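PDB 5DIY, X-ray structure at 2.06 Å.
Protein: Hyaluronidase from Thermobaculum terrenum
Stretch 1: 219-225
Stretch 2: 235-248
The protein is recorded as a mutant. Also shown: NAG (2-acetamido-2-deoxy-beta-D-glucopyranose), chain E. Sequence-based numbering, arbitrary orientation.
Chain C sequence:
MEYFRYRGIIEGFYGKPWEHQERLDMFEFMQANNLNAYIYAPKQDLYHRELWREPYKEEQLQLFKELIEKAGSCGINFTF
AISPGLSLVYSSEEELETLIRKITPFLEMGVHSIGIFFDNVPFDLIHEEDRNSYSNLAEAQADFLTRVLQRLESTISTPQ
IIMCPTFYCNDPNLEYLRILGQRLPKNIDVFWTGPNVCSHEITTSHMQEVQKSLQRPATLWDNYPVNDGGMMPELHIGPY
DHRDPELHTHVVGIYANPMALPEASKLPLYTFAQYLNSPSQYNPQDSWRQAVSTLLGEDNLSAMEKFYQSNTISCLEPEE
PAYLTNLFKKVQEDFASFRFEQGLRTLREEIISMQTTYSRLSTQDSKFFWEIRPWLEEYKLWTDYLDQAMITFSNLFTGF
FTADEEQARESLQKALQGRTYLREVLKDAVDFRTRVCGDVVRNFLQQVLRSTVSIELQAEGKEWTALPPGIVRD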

ATOM      1  N   THR C 219       5.309  15.289 -10.610  1.00 24.66           N
ATOM      2  CA  THR C 219       4.010  14.766 -10.203  1.00 25.16           C
ATOM      3  C   THR C 219       4.311  13.558  -9.332  1.00 25.04           C
ATOM      4  O   THR C 219       5.150  12.741  -9.687  1.00 25.09           O
ATOM      5  CB  THR C 219       3.163  14.338 -11.418  1.00 25.38           C
ATOM      6  OG1 THR C 219       3.118  15.407 -12.368  1.00 25.87           O
ATOM      7  CG2 THR C 219       1.735  13.980 -10.994  1.00 25.20           C
ATOM      8  N   LEU C 220       3.659  13.455  -8.182  1.00 25.24           N
ATOM      9  CA  LEU C 220       3.915  12.340  -7.278  1.00 25.60           C
ATOM     10  C   LEU C 220       3.055  11.135  -7.632  1.00 25.18           C
ATOM     11  O   LEU C 220       1.828  11.238  -7.705  1.00 25.48           O
ATOM     12  CB  LEU C 220       3.686  12.729  -5.818  1.00 26.74           C
ATOM     13  CG  LEU C 220       4.832  13.452  -5.108  1.00 27.20           C
ATOM     14  CD1 LEU C 220       4.303  14.050  -3.812  1.00 28.20           C
ATOM     15  CD2 LEU C 220       6.012  12.520  -4.836  1.00 27.43           C
ATOM     16  N   TRP C 221       3.723  10.012  -7.880  1.00 24.24           N
ATOM     17  CA  TRP C 221       3.108   8.690  -7.910  1.00 23.98           C
ATOM     18  C   TRP C 221       3.318   8.191  -6.492  1.00 23.27           C
ATOM     19  O   TRP C 221       4.389   7.701  -6.164  1.00 23.54           O
ATOM     20  CB  TRP C 221       3.838   7.795  -8.926  1.00 24.63           C
ATOM     21  CG  TRP C 221       3.323   6.384  -9.093  1.00 24.78           C
ATOM     22  CD1 TRP C 221       2.841   5.544  -8.122  1.00 25.05           C
ATOM     23  CD2 TRP C 221       3.278   5.640 -10.315  1.00 24.98           C
ATOM     24  NE1 TRP C 221       2.489   4.342  -8.672  1.00 24.54           N
ATOM     25  CE2 TRP C 221       2.747   4.368 -10.013  1.00 24.81           C
ATOM     26  CE3 TRP C 221       3.627   5.929 -11.640  1.00 25.37           C
ATOM     27  CZ2 TRP C 221       2.555   3.384 -10.984  1.00 24.96           C
ATOM     28  CZ3 TRP C 221       3.442   4.950 -12.607  1.00 25.45           C
ATOM     29  CH2 TRP C 221       2.907   3.692 -12.273  1.00 25.68           C
ATOM     30  N   ASP C 222       2.308   8.324  -5.642  1.00 22.38           N
ATOM     31  CA  ASP C 222       2.473   7.987  -4.237  1.00 22.36           C
ATOM     32  C   ASP C 222       1.962   6.569  -4.001  1.00 22.70           C
ATOM     33  O   ASP C 222       0.765   6.300  -4.145  1.00 23.26           O
ATOM     34  CB  ASP C 222       1.751   9.005  -3.348  1.00 21.74           C
ATOM     35  CG  ASP C 222       2.386   9.139  -1.972  1.00 22.18           C
ATOM     36  OD1 ASP C 222       3.264   8.325  -1.615  1.00 22.05           O
ATOM     37  OD2 ASP C 222       2.021  10.082  -1.238  1.00 22.62           O
ATOM     38  N   ASN C 223       2.874   5.666  -3.645  1.00 22.48           N
ATOM     39  CA  ASN C 223       2.559   4.248  -3.486  1.00 22.68           C
ATOM     40  C   ASN C 223       2.020   3.948  -2.095  1.00 22.97           C
ATOM     41  O   ASN C 223       2.654   3.254  -1.294  1.00 23.40           O
ATOM     42  CB  ASN C 223       3.791   3.378  -3.785  1.00 22.55           C
ATOM     43  CG  ASN C 223       4.090   3.265  -5.264  1.00 22.55           C
ATOM     44  OD1 ASN C 223       5.186   3.588  -5.710  1.00 23.48           O
ATOM     45  ND2 ASN C 223       3.143   2.761  -6.022  1.00 22.10           N
ATOM     46  N   TYR C 224       0.843   4.499  -1.826  1.00 23.09           N
ATOM     47  CA  TYR C 224       0.050   4.190  -0.651  1.00 23.28           C
ATOM     48  C   TYR C 224      -1.404   4.488  -1.057  1.00 24.38           C
ATOM     49  O   TYR C 224      -1.643   5.548  -1.650  1.00 24.81           O
ATOM     50  CB  TYR C 224       0.471   5.044   0.562  1.00 22.43           C
ATOM     51  CG  TYR C 224      -0.269   4.617   1.806  1.00 21.92           C
ATOM     52  CD1 TYR C 224       0.178   3.529   2.570  1.00 21.42           C
ATOM     53  CD2 TYR C 224      -1.453   5.242   2.182  1.00 21.71           C
ATOM     54  CE1 TYR C 224      -0.526   3.100   3.690  1.00 21.32           C
ATOM     55  CE2 TYR C 224      -2.152   4.830   3.305  1.00 21.91           C
ATOM     56  CZ  TYR C 224      -1.691   3.754   4.050  1.00 21.45           C
ATOM     57  OH  TYR C 224      -2.408   3.350   5.145  1.00 21.54           O
ATOM     58  N   PRO C 225      -2.376   3.608  -0.765  1.00 24.74           N
ATOM     59  CA  PRO C 225      -2.245   2.428   0.104  1.00 25.09           C
ATOM     60  C   PRO C 225      -1.793   1.095  -0.530  1.00 24.94           C
ATOM     61  O   PRO C 225      -1.849   0.090   0.158  1.00 23.72           O
ATOM     62  CB  PRO C 225      -3.673   2.275   0.663  1.00 25.15           C
ATOM     63  CG  PRO C 225      -4.537   2.830  -0.407  1.00 25.05           C
ATOM     64  CD  PRO C 225      -3.780   4.024  -0.902  1.00 25.00           C
ATOM     65  N   LEU C 235      -2.853  -5.052   5.640  1.00 22.95           N
ATOM     66  CA  LEU C 235      -4.039  -4.253   5.368  1.00 22.58           C
ATOM     67  C   LEU C 235      -3.698  -2.775   5.565  1.00 22.36           C
ATOM     68  O   LEU C 235      -3.664  -2.277   6.699  1.00 21.58           O
ATOM     69  CB  LEU C 235      -5.216  -4.659   6.255  1.00 22.60           C
ATOM     70  CG  LEU C 235      -6.529  -3.910   6.017  1.00 23.20           C
ATOM     71  CD1 LEU C 235      -7.049  -4.150   4.605  1.00 23.36           C
ATOM     72  CD2 LEU C 235      -7.566  -4.306   7.059  1.00 23.74           C
ATOM     73  N   HIS C 236      -3.473  -2.078   4.455  1.00 22.17           N
ATOM     74  CA  HIS C 236      -3.105  -0.660   4.486  1.00 22.46           C
ATOM     75  C   HIS C 236      -4.343   0.219   4.559  1.00 23.21           C
ATOM     76  O   HIS C 236      -4.733   0.854   3.568  1.00 23.99           O
ATOM     77  CB  HIS C 236      -2.267  -0.286   3.263  1.00 22.15           C
ATOM     78  CG  HIS C 236      -0.928  -0.950   3.217  1.00 21.81           C
ATOM     79  ND1 HIS C 236      -0.186  -1.043   2.060  1.00 22.25           N
ATOM     80  CD2 HIS C 236      -0.196  -1.554   4.181  1.00 22.17           C
ATOM     81  CE1 HIS C 236       0.951  -1.663   2.317  1.00 21.97           C
ATOM     82  NE2 HIS C 236       0.969  -1.988   3.596  1.00 21.76           N
ATOM     83  N   ILE C 237      -4.952   0.267   5.742  1.00 23.39           N
ATOM     84  CA  ILE C 237      -6.133   1.110   5.964  1.00 23.80           C
ATOM     85  C   ILE C 237      -5.853   2.373   6.781  1.00 23.25           C
ATOM     86  O   ILE C 237      -6.769   3.161   6.996  1.00 23.30           O
ATOM     87  CB  ILE C 237      -7.322   0.320   6.569  1.00 24.35           C
ATOM     88  CG1 ILE C 237      -6.911  -0.454   7.830  1.00 24.71           C
ATOM     89  CG2 ILE C 237      -7.913  -0.597   5.505  1.00 24.76           C
ATOM     90  CD1 ILE C 237      -8.079  -0.859   8.707  1.00 25.29           C
ATOM     91  N   GLY C 238      -4.605   2.585   7.203  1.00 23.11           N
ATOM     92  CA  GLY C 238      -4.246   3.750   8.008  1.00 23.52           C
ATOM     93  C   GLY C 238      -4.302   5.051   7.224  1.00 24.55           C
ATOM     94  O   GLY C 238      -4.309   5.029   5.990  1.00 24.67           O
ATOM     95  N   PRO C 239      -4.317   6.199   7.928  1.00 24.88           N
ATOM     96  CA  PRO C 239      -4.438   7.469   7.221  1.00 25.19           C
ATOM     97  C   PRO C 239      -3.215   7.807   6.381  1.00 24.44           C
ATOM     98  O   PRO C 239      -2.098   7.405   6.710  1.00 26.34           O
ATOM     99  CB  PRO C 239      -4.595   8.483   8.360  1.00 25.61           C
ATOM    100  CG  PRO C 239      -3.803   7.887   9.470  1.00 25.58           C
ATOM    101  CD  PRO C 239      -4.055   6.404   9.364  1.00 25.90           C
ATOM    102  N   TYR C 240      -3.448   8.531   5.293  1.00 24.00           N
ATOM    103  CA  TYR C 240      -2.392   9.224   4.559  1.00 23.21           C
ATOM    104  C   TYR C 240      -1.582  10.059   5.556  1.00 23.71           C
ATOM    105  O   TYR C 240      -2.161  10.719   6.425  1.00 22.54           O
ATOM    106  CB  TYR C 240      -3.016  10.127   3.494  1.00 23.01           C
ATOM    107  CG  TYR C 240      -2.072  10.604   2.418  1.00 23.09           C
ATOM    108  CD1 TYR C 240      -1.487   9.706   1.531  1.00 23.55           C
ATOM    109  CD2 TYR C 240      -1.788  11.962   2.260  1.00 23.61           C
ATOM    110  CE1 TYR C 240      -0.629  10.143   0.528  1.00 23.57           C
ATOM    111  CE2 TYR C 240      -0.931  12.405   1.261  1.00 23.53           C
ATOM    112  CZ  TYR C 240      -0.358  11.495   0.404  1.00 23.20           C
ATOM    113  OH  TYR C 240       0.470  11.955  -0.578  1.00 24.69           O
ATOM    114  N   ASP C 241      -0.254  10.000   5.467  1.00 24.31           N
ATOM    115  CA  ASP C 241       0.583  10.641   6.484  1.00 25.65           C
ATOM    116  C   ASP C 241       2.000  10.921   6.017  1.00 25.68           C
ATOM    117  O   ASP C 241       2.479  10.326   5.050  1.00 25.42           O
ATOM    118  CB  ASP C 241       0.631   9.759   7.749  1.00 26.15           C
ATOM    119  CG  ASP C 241       0.741  10.560   9.042  1.00 27.05           C
ATOM    120  OD1 ASP C 241       0.992  11.788   9.016  1.00 27.08           O
ATOM    121  OD2 ASP C 241       0.587   9.934  10.109  1.00 27.50           O
ATOM    122  N   HIS C 242       2.648  11.845   6.731  1.00 26.47           N
ATOM    123  CA  HIS C 242       4.074  12.163   6.581  1.00 26.50           C
ATOM    124  C   HIS C 242       4.409  12.806   5.239  1.00 26.11           C
ATOM    125  O   HIS C 242       5.532  12.684   4.746  1.00 26.25           O
ATOM    126  CB  HIS C 242       4.939  10.925   6.837  1.00 27.16           C
ATOM    127  CG  HIS C 242       4.591  10.212   8.102  1.00 27.50           C
ATOM    128  ND1 HIS C 242       4.554   8.837   8.202  1.00 28.90           N
ATOM    129  CD2 HIS C 242       4.232  10.686   9.317  1.00 28.27           C
ATOM    130  CE1 HIS C 242       4.207   8.502   9.432  1.00 28.78           C
ATOM    131  NE2 HIS C 242       4.008   9.605  10.128  1.00 28.97           N
ATOM    132  N   ARG C 243       3.428  13.502   4.669  1.00 25.51           N
ATOM    133  CA  ARG C 243       3.624  14.291   3.464  1.00 26.06           C
ATOM    134  C   ARG C 243       3.605  15.733   3.922  1.00 26.76           C
ATOM    135  O   ARG C 243       2.650  16.163   4.567  1.00 26.60           O
ATOM    136  CB  ARG C 243       2.526  14.017   2.425  1.00 25.12           C
ATOM    137  CG  ARG C 243       2.846  12.867   1.481  1.00 24.85           C
ATOM    138  CD  ARG C 243       2.865  11.530   2.201  1.00 24.86           C
ATOM    139  NE  ARG C 243       3.296  10.412   1.352  1.00 25.20           N
ATOM    140  CZ  ARG C 243       4.010   9.356   1.764  1.00 25.24           C
ATOM    141  NH1 ARG C 243       4.429   9.239   3.027  1.00 25.74           N
ATOM    142  NH2 ARG C 243       4.338   8.403   0.898  1.00 25.62           N
ATOM    143  N   ASP C 244       4.670  16.470   3.612  1.00 28.55           N
ATOM    144  CA  ASP C 244       4.832  17.831   4.135  1.00 30.11           C
ATOM    145  C   ASP C 244       3.635  18.708   3.771  1.00 30.79           C
ATOM    146  O   ASP C 244       3.091  18.563   2.684  1.00 31.55           O
ATOM    147  CB  ASP C 244       6.140  18.472   3.634  1.00 30.76           C
ATOM    148  CG  ASP C 244       7.324  18.217   4.565  1.00 31.54           C
ATOM    149  OD1 ASP C 244       7.244  17.341   5.455  1.00 32.18           O
ATOM    150  OD2 ASP C 244       8.358  18.896   4.395  1.00 32.70           O
ATOM    151  N   PRO C 245       3.205  19.597   4.691  1.00 33.54           N
ATOM    152  CA  PRO C 245       2.081  20.504   4.385  1.00 34.35           C
ATOM    153  C   PRO C 245       2.278  21.438   3.181  1.00 35.52           C
ATOM    154  O   PRO C 245       1.288  21.914   2.626  1.00 36.02           O
ATOM    155  CB  PRO C 245       1.933  21.338   5.664  1.00 34.34           C
ATOM    156  CG  PRO C 245       2.538  20.521   6.747  1.00 34.33           C
ATOM    157  CD  PRO C 245       3.583  19.646   6.121  1.00 34.04           C
ATOM    158  N   GLU C 246       3.530  21.697   2.797  1.00 36.59           N
ATOM    159  CA  GLU C 246       3.858  22.617   1.712  1.00 38.21           C
ATOM    160  C   GLU C 246       4.482  21.925   0.488  1.00 36.60           C
ATOM    161  O   GLU C 246       5.162  22.579  -0.308  1.00 37.36           O
ATOM    162  CB  GLU C 246       4.778  23.723   2.252  1.00 41.09           C
ATOM    163  CG  GLU C 246       4.273  24.353   3.547  1.00 43.87           C
ATOM    164  CD  GLU C 246       5.052  25.583   3.986  1.00 47.41           C
ATOM    165  OE1 GLU C 246       4.474  26.402   4.738  1.00 50.60           O
ATOM    166  OE2 GLU C 246       6.233  25.739   3.594  1.00 49.38           O
ATOM    167  N   LEU C 247       4.239  20.619   0.320  1.00 35.14           N
ATOM    168  CA  LEU C 247       4.626  19.907  -0.915  1.00 34.32           C
ATOM    169  C   LEU C 247       4.040  20.545  -2.177  1.00 34.40           C
ATOM    170  O   LEU C 247       4.690  20.536  -3.232  1.00 31.88           O
ATOM    171  CB  LEU C 247       4.192  18.432  -0.892  1.00 34.23           C
ATOM    172  CG  LEU C 247       5.031  17.394  -0.144  1.00 34.11           C
ATOM    173  CD1 LEU C 247       4.343  16.041  -0.233  1.00 33.44           C
ATOM    174  CD2 LEU C 247       6.451  17.313  -0.697  1.00 33.86           C
ATOM    175  N   HIS C 248       2.820  21.080  -2.065  1.00 34.15           N
ATOM    176  CA  HIS C 248       2.139  21.716  -3.203  1.00 36.11           C
ATOM    177  C   HIS C 248       2.968  22.809  -3.895  1.00 35.20           C
ATOM    178  O   HIS C 248       2.847  23.002  -5.099  1.00 35.22           O
ATOM    179  CB  HIS C 248       0.752  22.248  -2.806  1.00 36.52           C
ATOM    180  CG  HIS C 248       0.775  23.336  -1.779  1.00 37.58           C
ATOM    181  ND1 HIS C 248       0.971  24.661  -2.101  1.00 37.71           N
ATOM    182  CD2 HIS C 248       0.591  23.298  -0.439  1.00 37.96           C
ATOM    183  CE1 HIS C 248       0.923  25.390  -1.001  1.00 38.24           C
ATOM    184  NE2 HIS C 248       0.693  24.585   0.020  1.00 38.52           N
TER
HETATM  185  C1  NAG E 101       6.518  -0.293  -8.353  1.00 30.22           C
HETATM  186  C2  NAG E 101       5.550  -0.010  -9.518  1.00 28.79           C
HETATM  187  C3  NAG E 101       4.069  -0.062  -9.132  1.00 28.24           C
HETATM  188  C4  NAG E 101       3.867  -0.948  -7.915  1.00 27.66           C
HETATM  189  C5  NAG E 101       4.620  -0.338  -6.744  1.00 28.46           C
HETATM  190  C6  NAG E 101       4.494  -1.162  -5.453  1.00 28.96           C
HETATM  191  C7  NAG E 101       5.888   2.440  -9.618  1.00 27.82           C
HETATM  192  C8  NAG E 101       6.246   3.581 -10.528  1.00 27.67           C
HETATM  193  N2  NAG E 101       5.880   1.238 -10.197  1.00 28.11           N
HETATM  194  O3  NAG E 101       3.316  -0.556 -10.245  1.00 27.75           O
HETATM  195  O4  NAG E 101       2.482  -1.008  -7.572  1.00 26.20           O
HETATM  196  O5  NAG E 101       5.996  -0.075  -7.037  1.00 29.59           O
HETATM  197  O6  NAG E 101       4.874  -2.527  -5.649  1.00 28.75           O
HETATM  198  O7  NAG E 101       5.635   2.616  -8.433  1.00 27.28           O

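How do the two backbones lie against each other? Residues 219-222 form the end of a strand that begins earlier in the chain, and the remainder of the first stretch is loop; the second stretch carries a type I turn from D244 to L247. The chains run in opposite senses, L220 facing L247 at one end and P225 facing H236 at the other. The gap narrows along the way: CA of L220 is 9.9 Å from CA of L247, whereas CA of P225 is 5.4 Å from CA of H236. At the wide end side chains must bridge the space, while at the narrow end backbone carbonyls can take part directly.

What does D222 do in the wider part of the gap? It points toward the second stretch from the last residue of the strand, and both its carboxylate oxygens are engaged. R243 meets it edge-on in a two-pronged salt bridge, NH2 of R243 lying 2.7 Å from OD1 of D222 and NE of R243 2.9 Å from OD2 of D222. The hydroxyl OH of Y240 also donates to OD2 of D222, at a short 2.5 Å. Although the CA-to-CB bond of Y240 points sideways, its long side chain brings the hydroxyl to the acid. All three residues are buried, so the arginine's charge balances that of the aspartate where solvent cannot.

How does Y224 fill the middle of the contact? Its covered area, 109 Å², is the largest of any residue here. With chi1 in the t well, the ring reaches across and OH of Y224 donates to O of G238 at 2.7 Å, so the phenol satisfies a backbone carbonyl while its ring packs against H236, with CE1 of Y224 3.8 Å from CB of H236. The two rings are nearly parallel but slid apart, and barely overlap. G238 leaves little bulk beside the hydroxyl: a CB there would lie about 3.5 Å from OH of Y224 and be crowded by CD of P239.

What closes the two ends? At the narrow one, ND1 of H236 donates to O of P225 at 2.8 Å, the carbonyl lying near the imidazole plane, and the CB atoms of P225 and H236 approach to 3.9 Å. At the other, the contact is purely apolar: CD1 of L220 meets CD1 of L247 at 4.1 Å, two buried leucines suited to a place without polar partners across the gap.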